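Local coordinates for DUF3845 domain-containing protein (Bacteroides thetaiotaomicron VPI-5482, PDB 3GF6) that is of unknown function but, as a bacterial lipoprotein with an all-beta fold, probably works tethered to a membrane of its cell, at residues D39-T44 with R206-K211; D62-Q67 with K80-M85; E121-G126 with R169-F174; V134-A139 with F190-N195. One frame throughout, in Å; residues are numbered along the deposited sequence.

Interaction 1 (D39-T44 with R206-K211). With EDO (1,2-ethanediol), chain F.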
loop_
_atom_site.group_PDB
_atom_site.type_symbol
_atom_site.label_atom_id
_atom_site.label_comp_id
_atom_site.label_asym_id
_atom_site.label_seq_id
_atom_site.Cartn_x
_atom_site.Cartn_y
_atom_site.Cartn_z
ATOM N N ASP A 39 15.145 5.220 8.422
ATOM C CA ASP A 39 13.768 5.680 8.234
ATOM C C ASP A 39 13.742 6.781 7.175
ATOM O O ASP A 39 14.714 7.540 6.989
ATOM C CB ASP A 39 13.202 6.350 9.490
ATOM C CG ASP A 39 13.168 5.458 10.722
ATOM O OD1 ASP A 39 13.336 4.228 10.686
ATOM O OD2 ASP A 39 12.972 6.067 11.790
ATOM N N TYR A 40 12.602 6.954 6.533
ATOM C CA TYR A 40 12.415 8.169 5.688
ATOM C C TYR A 40 10.987 8.686 5.777
ATOM O O TYR A 40 10.100 7.967 6.241
ATOM C CB TYR A 40 12.847 7.912 4.253
ATOM C CG TYR A 40 11.910 7.065 3.422
ATOM C CD1 TYR A 40 10.861 7.654 2.721
ATOM C CD2 TYR A 40 12.065 5.684 3.340
ATOM C CE1 TYR A 40 10.006 6.913 1.963
ATOM C CE2 TYR A 40 11.224 4.931 2.575
ATOM C CZ TYR A 40 10.164 5.550 1.898
ATOM O OH TYR A 40 9.306 4.810 1.114
ATOM N N VAL A 41 10.779 9.933 5.373
ATOM C CA VAL A 41 9.449 10.500 5.508
ATOM C C VAL A 41 8.964 11.105 4.189
ATOM O O VAL A 41 9.607 12.015 3.650
ATOM C CB VAL A 41 9.434 11.546 6.616
ATOM C CG1 VAL A 41 8.046 12.194 6.746
ATOM C CG2 VAL A 41 9.866 10.908 7.982
ATOM N N LEU A 42 7.859 10.580 3.647
ATOM C CA LEU A 42 7.159 11.255 2.558
ATOM C C LEU A 42 6.416 12.471 3.158
ATOM O O LEU A 42 5.760 12.310 4.194
ATOM C CB LEU A 42 6.181 10.278 1.896
ATOM C CG LEU A 42 5.164 10.781 0.879
ATOM C CD1 LEU A 42 5.800 11.606 -0.286
ATOM C CD2 LEU A 42 4.384 9.538 0.368
ATOM N N ASP A 43 6.488 13.662 2.528
ATOM C CA ASP A 43 5.901 14.905 3.085
ATOM C C ASP A 43 5.390 15.706 1.863
ATOM O O ASP A 43 6.186 16.246 1.107
ATOM C CB ASP A 43 6.994 15.664 3.843
ATOM C CG ASP A 43 6.497 16.834 4.626
ATOM O OD1 ASP A 43 5.405 17.331 4.324
ATOM O OD2 ASP A 43 7.255 17.279 5.529
ATOM N N THR A 44 4.071 15.713 1.674
ATOM C CA THR A 44 3.423 16.128 0.420
ATOM C C THR A 44 2.103 16.816 0.772
ATOM O O THR A 44 1.375 16.323 1.613
ATOM C CB THR A 44 3.109 14.888 -0.482
ATOM O OG1 THR A 44 4.329 14.266 -0.937
ATOM C CG2 THR A 44 2.232 15.271 -1.682
ATOM N N ARG A 206 2.094 13.519 5.985
ATOM C CA ARG A 206 3.391 12.868 6.194
ATOM C C ARG A 206 3.219 11.379 6.366
ATOM O O ARG A 206 2.256 10.933 6.991
ATOM C CB ARG A 206 4.114 13.495 7.393
ATOM C CG ARG A 206 4.784 14.809 7.024
ATOM C CD ARG A 206 5.586 15.398 8.114
ATOM N NE ARG A 206 4.768 15.677 9.269
ATOM C CZ ARG A 206 5.236 15.921 10.490
ATOM N NH1 ARG A 206 6.545 15.933 10.748
ATOM N NH2 ARG A 206 4.370 16.142 11.471
ATOM N N LEU A 207 4.111 10.600 5.749
ATOM C CA LEU A 207 4.107 9.170 5.908
ATOM C C LEU A 207 5.547 8.787 6.209
ATOM O O LEU A 207 6.406 8.848 5.305
ATOM C CB LEU A 207 3.594 8.421 4.659
ATOM C CG LEU A 207 3.514 6.882 4.776
ATOM C CD1 LEU A 207 2.376 6.540 5.786
ATOM C CD2 LEU A 207 3.290 6.181 3.454
ATOM N N ARG A 208 5.798 8.384 7.452
ATOM C CA ARG A 208 7.103 7.776 7.817
ATOM C C ARG A 208 7.130 6.298 7.489
ATOM O O ARG A 208 6.220 5.552 7.855
ATOM C CB ARG A 208 7.442 7.998 9.275
ATOM C CG ARG A 208 8.845 7.484 9.633
ATOM C CD ARG A 208 9.203 7.703 11.074
ATOM N NE ARG A 208 8.333 6.998 12.000
ATOM C CZ ARG A 208 7.373 7.551 12.751
ATOM N NH1 ARG A 208 7.104 8.855 12.694
ATOM N NH2 ARG A 208 6.666 6.778 13.570
ATOM N N ILE A 209 8.161 5.868 6.751
ATOM C CA ILE A 209 8.404 4.450 6.496
ATOM C C ILE A 209 9.661 4.143 7.318
ATOM O O ILE A 209 10.747 4.740 7.087
ATOM C CB ILE A 209 8.649 4.147 5.017
ATOM C CG1 ILE A 209 7.394 4.483 4.199
ATOM C CG2 ILE A 209 9.146 2.686 4.822
ATOM C CD1 ILE A 209 6.115 3.612 4.542
ATOM N N ASP A 210 9.481 3.266 8.307
ATOM C CA ASP A 210 10.563 2.914 9.228
ATOM C C ASP A 210 11.532 1.984 8.519
ATOM O O ASP A 210 11.174 1.209 7.605
ATOM C CB ASP A 210 10.052 2.262 10.512
ATOM C CG ASP A 210 9.358 3.253 11.464
ATOM O OD1 ASP A 210 9.228 4.435 11.172
ATOM O OD2 ASP A 210 8.906 2.819 12.530
ATOM N N LYS A 211 12.759 2.016 9.001
ATOM C CA LYS A 211 13.864 1.268 8.394
ATOM C C LYS A 211 13.645 -0.248 8.370
ATOM O O LYS A 211 14.235 -0.920 7.553
ATOM C CB LYS A 211 15.182 1.623 9.092
ATOM C CG LYS A 211 15.461 0.917 10.368
ATOM C CD LYS A 211 16.746 1.452 11.032
ATOM C CE LYS A 211 16.461 2.192 12.319
ATOM N NZ LYS A 211 15.844 1.302 13.361
HETATM C C1 EDO F . 6.939 12.820 12.304
HETATM O O1 EDO F . 6.674 11.860 13.345
HETATM C C2 EDO F . 7.294 12.076 11.023
HETATM O O2 EDO F . 8.261 11.041 11.284
HETATM O O HOH W 1 13.016 2.588 12.843
HETATM O O HOH W 2 10.979 5.468 13.636
#
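Antiparallel pairing of strand 40-46 with the long strand 203-219 sets Tyr40 opposite Ile209 and Leu42 opposite Leu207, both as hydrogen-bonded pairs, with the short strand segments at 166°. Tyr40 and Ile209 exchange two backbone bonds, and Leu42 N reaches Leu207 O at 2.8 Å. Chi1 of Tyr40 (74°) puts CG between its own backbone N and carbonyl carbon. The ring lies alongside Ile209, whose CB sits over one ring face, 3.6 Å from CE2, a CH-pi contact. The phenol OH is bonded to Lys64 O and Ser81 OG.

On the other face, Val41 CG2 touches Arg208 CG at 3.9 Å. The Arg208 chain bends at chi3, and NE donates a hydrogen bond to the syn lone pair of Asp210 OD1 at 2.8 Å, part of a salt bridge, while NH1 holds a 1,2-ethanediol through O2. Next to the Tyr40-Ile209 pair, the Asp39 carboxylate receives Lys211 N at OD1, 2.8 Å away on the anti side, and one water links OD1 to Lys211 NZ. The whole is an antiparallel beta ladder with a mainly apolar face turned inward and a face carrying most of the charges, as in a beta sandwich.

Interaction 2 (D62-Q67 with K80-M85); sequences DLKNQQ and KSKLTM
Lys64 and Ser81 bring the two segments together just beyond the place where strand pairing stops. Asp62 and Lys82 still form an antiparallel hydrogen-bonded pair, Asp62 N to Lys82 O at 2.9 Å, with a weak return bond. One step on, a side chain replaces the backbone: Ser81 OG accepts a hydrogen bond from Lys64 N at 3.0 Å, and Tyr40 OH is also bonded to this OG.

The Lys64 side chain can be followed outward. CB lies against Ser81 N at 3.8 Å; CG, anti to its own carbonyl carbon (chi1 -61°), passes Lys80 O; CD comes to 3.5 Å from that same oxygen. The chain stays extended to NZ, which donates a hydrogen bond to a water that in turn donates to Lys80 O. Lys82 runs alongside Asp62, its CE 3.2 Å from OD2, while NZ stays beyond salt-bridge range and binds a second water.

Gln66 crosses Lys80, its NE2 3.2 Å from CE and 3.6 Å from CG. An alanine at Gln66 would probably leave the aliphatic part of Lys80 without this neighbour and freer to swing.

The loop leaves strand 56-62 and reaches strand 67-68, with Leu63 packed on Phe190 and Leu192 of strand 187-198 and Ser81 against Ile209 of strand 203-219.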
loop_
_atom_site.group_PDB
_atom_site.type_symbol
_atom_site.label_atom_id
_atom_site.label_comp_id
_atom_site.label_asym_id
_atom_site.label_seq_id
_atom_site.Cartn_x
_atom_site.Cartn_y
_atom_site.Cartn_z
ATOM N N ASP A 62 2.001 4.776 -3.281
ATOM C CA ASP A 62 2.821 3.717 -3.898
ATOM C C ASP A 62 3.901 3.399 -2.875
ATOM O O ASP A 62 4.723 4.259 -2.546
ATOM C CB ASP A 62 3.490 4.171 -5.207
ATOM C CG ASP A 62 2.503 4.291 -6.379
ATOM O OD1 ASP A 62 1.316 3.942 -6.270
ATOM O OD2 ASP A 62 2.921 4.783 -7.434
ATOM N N LEU A 63 3.915 2.168 -2.379
ATOM C CA LEU A 63 4.800 1.788 -1.270
ATOM C C LEU A 63 6.137 1.296 -1.807
ATOM O O LEU A 63 6.200 0.370 -2.626
ATOM C CB LEU A 63 4.167 0.707 -0.415
ATOM C CG LEU A 63 2.977 1.202 0.431
ATOM C CD1 LEU A 63 2.261 -0.063 0.933
ATOM C CD2 LEU A 63 3.416 2.090 1.564
ATOM N N LYS A 64 7.207 1.931 -1.347
ATOM C CA LYS A 64 8.540 1.643 -1.856
ATOM C C LYS A 64 9.550 1.621 -0.706
ATOM O O LYS A 64 9.319 2.250 0.321
ATOM C CB LYS A 64 8.968 2.707 -2.887
ATOM C CG LYS A 64 8.056 2.765 -4.100
ATOM C CD LYS A 64 8.549 3.771 -5.153
ATOM C CE LYS A 64 7.493 3.850 -6.245
ATOM N NZ LYS A 64 7.873 4.742 -7.351
ATOM N N ASN A 65 10.677 0.930 -0.923
ATOM C CA ASN A 65 11.815 0.919 -0.008
ATOM C C ASN A 65 13.059 1.362 -0.775
ATOM O O ASN A 65 13.169 1.043 -1.964
ATOM C CB ASN A 65 12.020 -0.458 0.642
ATOM C CG ASN A 65 10.769 -0.941 1.367
ATOM O OD1 ASN A 65 10.307 -0.277 2.271
ATOM N ND2 ASN A 65 10.223 -2.110 0.969
ATOM N N GLN A 66 13.984 2.063 -0.107
ATOM C CA GLN A 66 15.025 2.820 -0.829
ATOM C C GLN A 66 16.152 1.957 -1.405
ATOM O O GLN A 66 16.791 2.387 -2.367
ATOM C CB GLN A 66 15.615 3.941 0.015
ATOM C CG GLN A 66 14.618 5.078 0.362
ATOM C CD GLN A 66 15.322 6.347 0.785
ATOM O OE1 GLN A 66 15.528 6.598 1.978
ATOM N NE2 GLN A 66 15.728 7.142 -0.194
ATOM N N GLN A 67 16.455 0.819 -0.788
ATOM C CA GLN A 67 17.534 -0.081 -1.254
ATOM C C GLN A 67 16.982 -1.242 -2.027
ATOM O O GLN A 67 15.951 -1.833 -1.646
ATOM C CB GLN A 67 18.343 -0.654 -0.068
ATOM C CG GLN A 67 18.861 0.374 0.934
ATOM C CD GLN A 67 19.629 1.485 0.315
ATOM O OE1 GLN A 67 19.428 2.665 0.659
ATOM N NE2 GLN A 67 20.519 1.142 -0.594
ATOM N N LYS A 80 11.448 5.994 -3.019
ATOM C CA LYS A 80 10.658 6.582 -1.937
ATOM C C LYS A 80 9.170 6.508 -2.304
ATOM O O LYS A 80 8.786 6.788 -3.440
ATOM C CB LYS A 80 11.034 8.045 -1.612
ATOM C CG LYS A 80 12.446 8.237 -1.062
ATOM C CD LYS A 80 12.809 9.720 -1.028
ATOM C CE LYS A 80 14.295 9.935 -0.897
ATOM N NZ LYS A 80 14.643 11.390 -0.829
ATOM N N SER A 81 8.362 6.105 -1.332
ATOM C CA SER A 81 6.902 6.120 -1.430
ATOM C C SER A 81 6.404 7.498 -1.869
ATOM O O SER A 81 7.018 8.530 -1.568
ATOM C CB SER A 81 6.295 5.732 -0.071
ATOM O OG SER A 81 6.665 4.411 0.282
ATOM N N LYS A 82 5.309 7.518 -2.610
ATOM C CA LYS A 82 4.745 8.743 -3.104
ATOM C C LYS A 82 3.208 8.693 -3.042
ATOM O O LYS A 82 2.600 7.628 -3.012
ATOM C CB LYS A 82 5.223 9.001 -4.517
ATOM C CG LYS A 82 4.698 8.045 -5.497
ATOM C CD LYS A 82 5.156 8.414 -6.928
ATOM C CE LYS A 82 4.606 7.424 -7.914
ATOM N NZ LYS A 82 5.068 7.734 -9.321
ATOM N N LEU A 83 2.621 9.861 -3.046
ATOM C CA LEU A 83 1.189 10.075 -2.856
ATOM C C LEU A 83 0.574 10.612 -4.148
ATOM O O LEU A 83 1.086 11.579 -4.754
ATOM C CB LEU A 83 1.021 11.116 -1.749
ATOM C CG LEU A 83 -0.356 11.593 -1.287
ATOM C CD1 LEU A 83 -0.278 12.104 0.142
ATOM C CD2 LEU A 83 -1.051 12.636 -2.247
ATOM N N THR A 84 -0.569 10.061 -4.500
ATOM C CA THR A 84 -1.275 10.406 -5.721
ATOM C C THR A 84 -2.721 10.645 -5.367
ATOM O O THR A 84 -3.338 9.779 -4.783
ATOM C CB THR A 84 -1.213 9.235 -6.749
ATOM O OG1 THR A 84 0.145 8.977 -7.106
ATOM C CG2 THR A 84 -1.985 9.615 -8.041
HETATM N N MSE A 85 -3.271 11.806 -5.756
HETATM C CA MSE A 85 -4.698 12.050 -5.589
HETATM C C MSE A 85 -5.602 11.183 -6.466
HETATM O O MSE A 85 -5.241 10.808 -7.590
HETATM C CB MSE A 85 -5.018 13.490 -5.924
HETATM C CG MSE A 85 -4.269 14.541 -5.091
HETATM SE SE MSE A 85 -4.506 14.411 -3.175
HETATM C CE MSE A 85 -6.453 14.628 -3.099
HETATM O O HOH W 3 3.836 5.503 -10.560
HETATM O O HOH W 4 8.208 7.359 -6.043
#

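Interaction 3 (E121-G126 with R169-F174)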
loop_
_atom_site.group_PDB
_atom_site.type_symbol
_atom_site.label_atom_id
_atom_site.label_comp_id
_atom_site.label_asym_id
_atom_site.label_seq_id
_atom_site.Cartn_x
_atom_site.Cartn_y
_atom_site.Cartn_z
ATOM N N GLU A 121 4.322 5.335 10.049
ATOM C CA GLU A 121 3.235 6.164 10.580
ATOM C C GLU A 121 2.695 7.136 9.562
ATOM O O GLU A 121 3.452 7.798 8.854
ATOM C CB GLU A 121 3.674 6.909 11.848
ATOM C CG GLU A 121 2.541 7.622 12.554
ATOM C CD GLU A 121 2.996 8.417 13.755
ATOM O OE1 GLU A 121 4.180 8.325 14.130
ATOM O OE2 GLU A 121 2.164 9.157 14.319
ATOM N N LEU A 122 1.365 7.190 9.471
ATOM C CA LEU A 122 0.657 8.220 8.723
ATOM C C LEU A 122 0.269 9.328 9.695
ATOM O O LEU A 122 -0.293 9.060 10.748
ATOM C CB LEU A 122 -0.606 7.642 8.077
ATOM C CG LEU A 122 -1.507 8.597 7.284
ATOM C CD1 LEU A 122 -0.836 9.174 6.035
ATOM C CD2 LEU A 122 -2.805 7.860 6.920
ATOM N N LEU A 123 0.608 10.562 9.328
ATOM C CA LEU A 123 0.210 11.759 10.084
ATOM C C LEU A 123 -0.385 12.842 9.199
ATOM O O LEU A 123 0.312 13.356 8.297
ATOM C CB LEU A 123 1.419 12.402 10.807
ATOM C CG LEU A 123 2.302 11.503 11.657
ATOM C CD1 LEU A 123 3.387 10.861 10.769
ATOM C CD2 LEU A 123 2.936 12.295 12.880
ATOM N N VAL A 124 -1.626 13.262 9.511
ATOM C CA VAL A 124 -2.143 14.551 9.014
ATOM C C VAL A 124 -1.553 15.700 9.796
ATOM O O VAL A 124 -1.114 15.518 10.945
ATOM C CB VAL A 124 -3.698 14.690 9.106
ATOM C CG1 VAL A 124 -4.352 13.435 8.699
ATOM C CG2 VAL A 124 -4.137 15.085 10.517
ATOM N N SER A 125 -1.522 16.889 9.189
ATOM C CA SER A 125 -0.929 18.047 9.859
ATOM C C SER A 125 -2.026 18.840 10.514
ATOM O O SER A 125 -3.124 18.954 9.960
ATOM C CB SER A 125 -0.136 18.939 8.887
ATOM O OG SER A 125 0.978 18.212 8.381
ATOM N N GLY A 126 -1.721 19.393 11.689
ATOM C CA GLY A 126 -2.656 20.292 12.369
ATOM C C GLY A 126 -3.886 19.550 12.887
ATOM O O GLY A 126 -3.844 18.321 13.066
ATOM N N ARG A 169 -7.653 10.491 15.591
ATOM C CA ARG A 169 -7.403 9.888 14.264
ATOM C C ARG A 169 -6.670 10.843 13.313
ATOM O O ARG A 169 -6.927 10.883 12.092
ATOM C CB ARG A 169 -8.724 9.381 13.644
ATOM C CG ARG A 169 -9.275 8.182 14.402
ATOM C CD ARG A 169 -10.616 7.765 13.831
ATOM N NE ARG A 169 -10.489 7.293 12.452
ATOM C CZ ARG A 169 -10.545 6.025 12.034
ATOM N NH1 ARG A 169 -10.698 5.000 12.878
ATOM N NH2 ARG A 169 -10.474 5.780 10.722
ATOM N N ARG A 170 -5.721 11.579 13.881
ATOM C CA ARG A 170 -4.757 12.348 13.081
ATOM C C ARG A 170 -3.556 11.509 12.674
ATOM O O ARG A 170 -2.840 11.891 11.758
ATOM C CB ARG A 170 -4.269 13.577 13.847
ATOM C CG ARG A 170 -5.341 14.682 13.993
ATOM C CD ARG A 170 -5.002 15.622 15.119
ATOM N NE ARG A 170 -6.157 16.437 15.494
ATOM C CZ ARG A 170 -6.233 17.176 16.598
ATOM N NH1 ARG A 170 -5.227 17.197 17.469
ATOM N NH2 ARG A 170 -7.339 17.881 16.853
ATOM N N THR A 171 -3.302 10.416 13.397
ATOM C CA THR A 171 -2.170 9.540 13.125
ATOM C C THR A 171 -2.565 8.080 13.159
ATOM O O THR A 171 -3.524 7.691 13.840
ATOM C CB THR A 171 -0.992 9.750 14.130
ATOM O OG1 THR A 171 -1.375 9.336 15.444
ATOM C CG2 THR A 171 -0.578 11.191 14.180
ATOM N N CYS A 172 -1.860 7.286 12.370
ATOM C CA CYS A 172 -1.995 5.854 12.396
ATOM C C CYS A 172 -0.591 5.272 12.333
ATOM O O CYS A 172 0.127 5.480 11.325
ATOM C CB CYS A 172 -2.845 5.355 11.223
ATOM S SG CYS A 172 -3.129 3.558 11.250
ATOM N N THR A 173 -0.231 4.526 13.390
ATOM C CA THR A 173 1.105 3.941 13.570
ATOM C C THR A 173 0.972 2.456 13.366
ATOM O O THR A 173 0.160 1.808 14.045
ATOM C CB THR A 173 1.635 4.261 14.981
ATOM O OG1 THR A 173 1.575 5.675 15.185
ATOM C CG2 THR A 173 3.052 3.755 15.208
ATOM N N PHE A 174 1.730 1.912 12.412
ATOM C CA PHE A 174 1.525 0.523 11.977
ATOM C C PHE A 174 2.808 -0.283 11.926
ATOM O O PHE A 174 3.895 0.261 11.757
ATOM C CB PHE A 174 0.847 0.487 10.578
ATOM C CG PHE A 174 1.484 1.411 9.571
ATOM C CD1 PHE A 174 2.562 0.994 8.823
ATOM C CD2 PHE A 174 1.015 2.712 9.407
ATOM C CE1 PHE A 174 3.198 1.858 7.933
ATOM C CE2 PHE A 174 1.610 3.584 8.481
ATOM C CZ PHE A 174 2.708 3.155 7.751
HETATM O O HOH W 5 3.468 6.584 17.015
#
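Glu121 and Thr173 face each other as a non-hydrogen-bonded pair in two strands whose short segments run at 174°, nearly exactly antiparallel, while Leu122 and Cys172 exchange backbone bonds of 2.8 Å (Leu122 N to Cys172 O) and 2.9 Å (Cys172 N to Leu122 O). A further bond, from Val124 N to Arg170 O, carries the pairing one step past Leu123.

The Glu121 chain, with CG anti to the backbone N (chi1 -172°) and extended beyond, stretches across the neighbouring strand. Its CG and CD pass Thr173 OG1, each at 3.4 Å, and OE2 ends 3.2 Å from Thr171 CB. Its OE1 forms a salt bridge with Arg208, and a water bonded to Thr173 OG1 also makes a weak bond to OE1. The carboxylate thus ties strand 112-123 to the next strand of the same sheet, since strand 112-123 lies between strands 171-183 and 203-219. Such a central antiparallel strand has both backbone edges in use: Glu121 and Leu123 pair with Arg208 and Arg206 on the far edge.

Beside the carboxylate, Thr171 CG2 packs against Leu123 CG at 3.8 Å. On the opposite face Leu122 turns inward, where it packs on Ile131, Val134 and Ile194 of the other sheet. The Phe174 ring sets CZ 3.6 Å from Glu121 N.

Further along, Val124 CG2 touches Arg170 CB at 3.7 Å, the two side chains crossing at about a right angle. From there the extended Arg170 chain passes Gly126 O, and its guanidinium makes a cation-pi contact with Phe168.

Interaction 4 (V134-A139 with F190-N195)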
loop_
_atom_site.group_PDB
_atom_site.type_symbol
_atom_site.label_atom_id
_atom_site.label_comp_id
_atom_site.label_asym_id
_atom_site.label_seq_id
_atom_site.Cartn_x
_atom_site.Cartn_y
_atom_site.Cartn_z
ATOM N N VAL A 134 -8.069 4.149 6.216
ATOM C CA VAL A 134 -6.717 3.851 5.751
ATOM C C VAL A 134 -6.541 2.340 5.741
ATOM O O VAL A 134 -6.868 1.667 6.723
ATOM C CB VAL A 134 -5.604 4.530 6.600
ATOM C CG1 VAL A 134 -5.771 4.296 8.126
ATOM C CG2 VAL A 134 -4.210 4.067 6.159
ATOM N N TYR A 135 -6.023 1.812 4.652
ATOM C CA TYR A 135 -5.674 0.404 4.599
ATOM C C TYR A 135 -4.511 0.090 3.677
ATOM O O TYR A 135 -4.297 0.804 2.697
ATOM C CB TYR A 135 -6.864 -0.443 4.211
ATOM C CG TYR A 135 -7.432 -0.326 2.814
ATOM C CD1 TYR A 135 -8.295 0.708 2.463
ATOM C CD2 TYR A 135 -7.165 -1.284 1.867
ATOM C CE1 TYR A 135 -8.890 0.735 1.198
ATOM C CE2 TYR A 135 -7.728 -1.241 0.595
ATOM C CZ TYR A 135 -8.581 -0.229 0.276
ATOM O OH TYR A 135 -9.180 -0.252 -0.929
ATOM N N ALA A 136 -3.780 -0.989 4.011
ATOM C CA ALA A 136 -2.667 -1.525 3.213
ATOM C C ALA A 136 -3.164 -2.742 2.453
ATOM O O ALA A 136 -3.928 -3.558 2.993
ATOM C CB ALA A 136 -1.426 -1.872 4.089
ATOM N N GLN A 137 -2.789 -2.830 1.184
ATOM C CA GLN A 137 -3.245 -3.931 0.364
ATOM C C GLN A 137 -2.212 -4.465 -0.612
ATOM O O GLN A 137 -1.559 -3.712 -1.331
ATOM C CB GLN A 137 -4.493 -3.505 -0.404
ATOM C CG GLN A 137 -5.120 -4.593 -1.207
ATOM C CD GLN A 137 -6.567 -4.298 -1.473
ATOM O OE1 GLN A 137 -7.412 -4.632 -0.659
ATOM N NE2 GLN A 137 -6.868 -3.659 -2.615
ATOM N N LEU A 138 -2.077 -5.791 -0.580
ATOM C CA LEU A 138 -1.302 -6.557 -1.565
ATOM C C LEU A 138 -2.326 -7.355 -2.355
ATOM O O LEU A 138 -3.121 -8.067 -1.768
ATOM C CB LEU A 138 -0.360 -7.502 -0.859
ATOM C CG LEU A 138 0.607 -8.299 -1.688
ATOM C CD1 LEU A 138 1.661 -7.269 -2.237
ATOM C CD2 LEU A 138 1.221 -9.492 -0.843
ATOM N N ALA A 139 -2.276 -7.240 -3.680
ATOM C CA ALA A 139 -3.307 -7.747 -4.573
ATOM C C ALA A 139 -2.793 -7.879 -5.999
ATOM O O ALA A 139 -1.836 -7.204 -6.389
ATOM C CB ALA A 139 -4.537 -6.815 -4.546
ATOM N N PHE A 190 1.063 -3.170 -4.382
ATOM C CA PHE A 190 1.255 -2.949 -2.914
ATOM C C PHE A 190 1.120 -1.474 -2.636
ATOM O O PHE A 190 1.920 -0.669 -3.114
ATOM C CB PHE A 190 2.578 -3.553 -2.457
ATOM C CG PHE A 190 2.812 -3.533 -0.976
ATOM C CD1 PHE A 190 1.806 -3.886 -0.058
ATOM C CD2 PHE A 190 4.092 -3.235 -0.490
ATOM C CE1 PHE A 190 2.064 -3.872 1.336
ATOM C CE2 PHE A 190 4.342 -3.208 0.877
ATOM C CZ PHE A 190 3.326 -3.522 1.784
ATOM N N ASN A 191 0.025 -1.122 -1.949
ATOM C CA ASN A 191 -0.373 0.266 -1.766
ATOM C C ASN A 191 -1.053 0.508 -0.433
ATOM O O ASN A 191 -1.517 -0.430 0.220
ATOM C CB ASN A 191 -1.361 0.744 -2.844
ATOM C CG ASN A 191 -0.823 0.624 -4.246
ATOM O OD1 ASN A 191 -0.288 1.601 -4.844
ATOM N ND2 ASN A 191 -0.966 -0.563 -4.807
ATOM N N LEU A 192 -1.085 1.776 -0.042
ATOM C CA LEU A 192 -2.037 2.280 0.943
ATOM C C LEU A 192 -3.132 3.062 0.213
ATOM O O LEU A 192 -2.856 3.828 -0.731
ATOM C CB LEU A 192 -1.401 3.216 1.965
ATOM C CG LEU A 192 -0.289 2.673 2.859
ATOM C CD1 LEU A 192 0.218 3.786 3.816
ATOM C CD2 LEU A 192 -0.767 1.506 3.653
ATOM N N PHE A 193 -4.365 2.868 0.647
ATOM C CA PHE A 193 -5.514 3.642 0.188
ATOM C C PHE A 193 -6.078 4.425 1.380
ATOM O O PHE A 193 -6.279 3.830 2.462
ATOM C CB PHE A 193 -6.558 2.690 -0.445
ATOM C CG PHE A 193 -6.084 2.061 -1.728
ATOM C CD1 PHE A 193 -6.138 2.747 -2.926
ATOM C CD2 PHE A 193 -5.633 0.775 -1.752
ATOM C CE1 PHE A 193 -5.652 2.205 -4.073
ATOM C CE2 PHE A 193 -5.173 0.206 -2.913
ATOM C CZ PHE A 193 -5.238 0.904 -4.103
ATOM N N ILE A 194 -6.210 5.746 1.209
ATOM C CA ILE A 194 -6.538 6.673 2.294
ATOM C C ILE A 194 -7.651 7.631 1.897
ATOM O O ILE A 194 -7.747 8.046 0.740
ATOM C CB ILE A 194 -5.270 7.489 2.741
ATOM C CG1 ILE A 194 -4.234 6.565 3.341
ATOM C CG2 ILE A 194 -5.646 8.605 3.802
ATOM C CD1 ILE A 194 -2.800 7.153 3.268
ATOM N N ASN A 195 -8.493 8.019 2.857
ATOM C CA ASN A 195 -9.353 9.171 2.670
ATOM C C ASN A 195 -9.325 10.001 3.952
ATOM O O ASN A 195 -9.407 9.452 5.024
ATOM C CB ASN A 195 -10.809 8.802 2.372
ATOM C CG ASN A 195 -11.664 10.037 2.080
ATOM O OD1 ASN A 195 -11.280 10.877 1.255
ATOM N ND2 ASN A 195 -12.789 10.193 2.806
#
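Tyr135 and Phe193 project together from one face of this buried strand pair. Chi1 of Tyr135 (68°) sets CG between its own backbone N and carbonyl carbon. The ring takes Phe193 CB against one face, 3.5 Å from CE1, in a CH-pi contact. The two rings are turned 33° from each other, an oblique arrangement in which Phe193 CD2 nestles 3.7 Å from Tyr135 CZ. Phe142 meets the Phe193 ring edge-to-face. A leucine at Tyr135 would probably leave Phe193 CB without its ring cover and open a gap beside the Phe193 ring.

Beneath them lies a regular antiparallel ladder: Tyr135 with Phe193 and Gln137 with Asn191 each exchange two backbone bonds, and the short strand segments run at 160°. Strand 129-139 sits between strands 187-198 and 153-158 in its sheet, and the face bearing Val134, Ala136 and Leu138 is pressed toward the other sheet, the packing of a beta sandwich.

On that face small and large residues fit together. Ala136 offers a low spot that Leu192 fills, its CD2 only 3.5 Å from Ala136 CB, tighter than usual for two carbons. Val134 CG2 lies beside Ile194 CG1 at 3.8 Å. At the other end Leu138 CD1 rests 3.8 Å from Phe190 CB, while Gln137 O lies at the edge of the Phe190 ring, 3.6 Å from CD1.

In the fold
Two facing antiparallel sheets account for the four contacts. Interactions 1 and 3 belong to one sheet, their centres about 11 Å apart and joined because strands 203-219 and 112-123 are neighbours. Interaction 4 lies in the other sheet, and interaction 2, its centre about 12 Å away, reaches that sheet through one strand bridge before running into a loop. Leu207 against Leu192 packs the sheets face to face, and the Tyr40 hydroxyl joins interactions 1 and 2. Along the chain, interaction 1 encloses the rest; interaction 2 closes before interactions 3 and 4 open, and those two alternate in their segments. Distant parts of the sequence are thereby woven into one compact sandwich.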